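Local coordinates for diadenosine tetraphosphatase, putative (Trypanosoma brucei, PDB 2QJC), which probably hydrolyses phosphoester or phosphoanhydride bonds, perhaps of diadenosine tetraphosphate, as a two-manganese phosphatase of the calcineurin-like family, at residues Gly19-Val24 with Thr49-Gly54. Residues are numbered along the deposited sequence; the frame is centred on the assembly and turned at random.
Sequences GRVIIV and TLVAVG
I22 and V24 hydrogen-bond to T49, V51 and V53, joining strands 21-24 and 49-52 in parallel. With helix 31-41 between them in sequence, they form a beta-alpha-beta crossover of the calcineurin-like phosphoesterase fold, whose metal ligands D26 and D55 lie two and three residues beyond the two strands. Five backbone bonds link the pair: the N-H and C=O of I22 reach T49 O (2.9 Å) and V51 N, those of V24 reach V51 O and V53 N, and R20 O accepts from T49 N. R20 O also accepts a hydrogen bond from a water, which accepts one from T49 OG1, a hydroxyl suited to this partly exposed strand start.

On the face toward helix 31-41, I22, V24, L50 and A52 build an apolar layer. L50 CG stands anti to the backbone N (chi1 -179°), and its CD1 lies 3.8 Å from I22 CG2. V24 CG1 touches L50 CD1 and the small A52 CB, each 4.1 Å away; L37 and L38 pack on V24 and L50. The other face carries V21, I23 and V51, beta-branched residues, which favour extended backbone, with V21 CG1 4.2 Å from V51 CG2.

Beyond the strand, V53 sits beside the metal site: its O accepts from ND1 of manganese ligand H141, while its side chain crosses that of I23 at about a right angle, V53 CG1 lying 4.0 Å from I23 CG2.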
loop_
_atom_site.group_PDB
_atom_site.type_symbol
_atom_site.label_atom_id
_atom_site.label_comp_id
_atom_site.label_asym_id
_atom_site.label_seq_id
_atom_site.Cartn_x
_atom_site.Cartn_y
_atom_site.Cartn_z
ATOM N N GLY A 19 5.733 17.538 -7.775
ATOM C CA GLY A 19 4.580 17.611 -8.647
ATOM C C GLY A 19 3.412 16.866 -8.024
ATOM O O GLY A 19 3.431 16.536 -6.837
ATOM N N ARG A 20 2.392 16.601 -8.829
ATOM C CA ARG A 20 1.197 15.898 -8.388
ATOM C C ARG A 20 1.520 14.426 -8.086
ATOM O O ARG A 20 2.207 13.758 -8.866
ATOM C CB ARG A 20 0.160 16.003 -9.493
ATOM C CG ARG A 20 -1.239 15.563 -9.168
ATOM C CD ARG A 20 -1.948 15.377 -10.508
ATOM N NE ARG A 20 -3.367 15.105 -10.379
ATOM C CZ ARG A 20 -4.088 14.488 -11.307
ATOM N NH1 ARG A 20 -3.516 14.071 -12.433
ATOM N NH2 ARG A 20 -5.383 14.300 -11.107
ATOM N N VAL A 21 1.025 13.922 -6.956
ATOM C CA VAL A 21 1.280 12.537 -6.564
ATOM C C VAL A 21 -0.009 11.741 -6.350
ATOM O O VAL A 21 -0.922 12.185 -5.663
ATOM C CB VAL A 21 2.131 12.480 -5.273
ATOM C CG1 VAL A 21 2.326 11.016 -4.826
ATOM C CG2 VAL A 21 3.480 13.136 -5.521
ATOM N N ILE A 22 -0.058 10.550 -6.941
ATOM C CA ILE A 22 -1.221 9.684 -6.850
ATOM C C ILE A 22 -0.856 8.390 -6.115
ATOM O O ILE A 22 0.018 7.642 -6.539
ATOM C CB ILE A 22 -1.756 9.382 -8.267
ATOM C CG1 ILE A 22 -2.215 10.694 -8.918
ATOM C CG2 ILE A 22 -2.917 8.405 -8.207
ATOM C CD1 ILE A 22 -2.563 10.565 -10.367
ATOM N N ILE A 23 -1.531 8.150 -4.998
ATOM C CA ILE A 23 -1.288 6.976 -4.168
ATOM C C ILE A 23 -2.516 6.070 -4.222
ATOM O O ILE A 23 -3.634 6.491 -3.879
ATOM C CB ILE A 23 -0.990 7.404 -2.712
ATOM C CG1 ILE A 23 0.155 8.427 -2.717
ATOM C CG2 ILE A 23 -0.617 6.184 -1.869
ATOM C CD1 ILE A 23 0.435 9.061 -1.374
ATOM N N VAL A 24 -2.301 4.827 -4.652
ATOM C CA VAL A 24 -3.395 3.867 -4.812
ATOM C C VAL A 24 -3.430 2.707 -3.815
ATOM O O VAL A 24 -2.390 2.222 -3.369
ATOM C CB VAL A 24 -3.415 3.320 -6.277
ATOM C CG1 VAL A 24 -2.039 2.836 -6.670
ATOM C CG2 VAL A 24 -4.439 2.194 -6.423
ATOM N N THR A 49 3.306 11.335 -10.525
ATOM C CA THR A 49 4.081 10.242 -9.965
ATOM C C THR A 49 3.053 9.311 -9.344
ATOM O O THR A 49 2.116 9.762 -8.680
ATOM C CB THR A 49 5.038 10.736 -8.881
ATOM O OG1 THR A 49 5.860 11.775 -9.418
ATOM C CG2 THR A 49 5.931 9.602 -8.397
ATOM N N LEU A 50 3.212 8.017 -9.577
ATOM C CA LEU A 50 2.276 7.039 -9.041
ATOM C C LEU A 50 2.949 6.216 -7.943
ATOM O O LEU A 50 4.099 5.799 -8.089
ATOM C CB LEU A 50 1.790 6.124 -10.171
ATOM C CG LEU A 50 0.765 5.039 -9.830
ATOM C CD1 LEU A 50 -0.482 5.659 -9.184
ATOM C CD2 LEU A 50 0.389 4.298 -11.108
ATOM N N VAL A 51 2.240 6.007 -6.838
ATOM C CA VAL A 51 2.775 5.216 -5.726
ATOM C C VAL A 51 1.713 4.244 -5.203
ATOM O O VAL A 51 0.626 4.664 -4.816
ATOM C CB VAL A 51 3.228 6.121 -4.547
ATOM C CG1 VAL A 51 3.895 5.286 -3.478
ATOM C CG2 VAL A 51 4.168 7.208 -5.040
ATOM N N ALA A 52 2.027 2.950 -5.199
ATOM C CA ALA A 52 1.102 1.931 -4.698
ATOM C C ALA A 52 1.383 1.617 -3.228
ATOM O O ALA A 52 2.505 1.792 -2.756
ATOM C CB ALA A 52 1.229 0.659 -5.525
ATOM N N VAL A 53 0.367 1.152 -2.505
ATOM C CA VAL A 53 0.532 0.807 -1.094
ATOM C C VAL A 53 0.941 -0.666 -0.927
ATOM O O VAL A 53 1.083 -1.166 0.192
ATOM C CB VAL A 53 -0.766 1.061 -0.279
ATOM C CG1 VAL A 53 -1.174 2.540 -0.383
ATOM C CG2 VAL A 53 -1.885 0.130 -0.753
ATOM N N GLY A 54 1.134 -1.360 -2.043
ATOM C CA GLY A 54 1.532 -2.753 -1.961
ATOM C C GLY A 54 0.375 -3.710 -2.153
ATOM O O GLY A 54 -0.772 -3.282 -2.278
HETATM O O HOH W 1 5.005 14.166 -9.998
#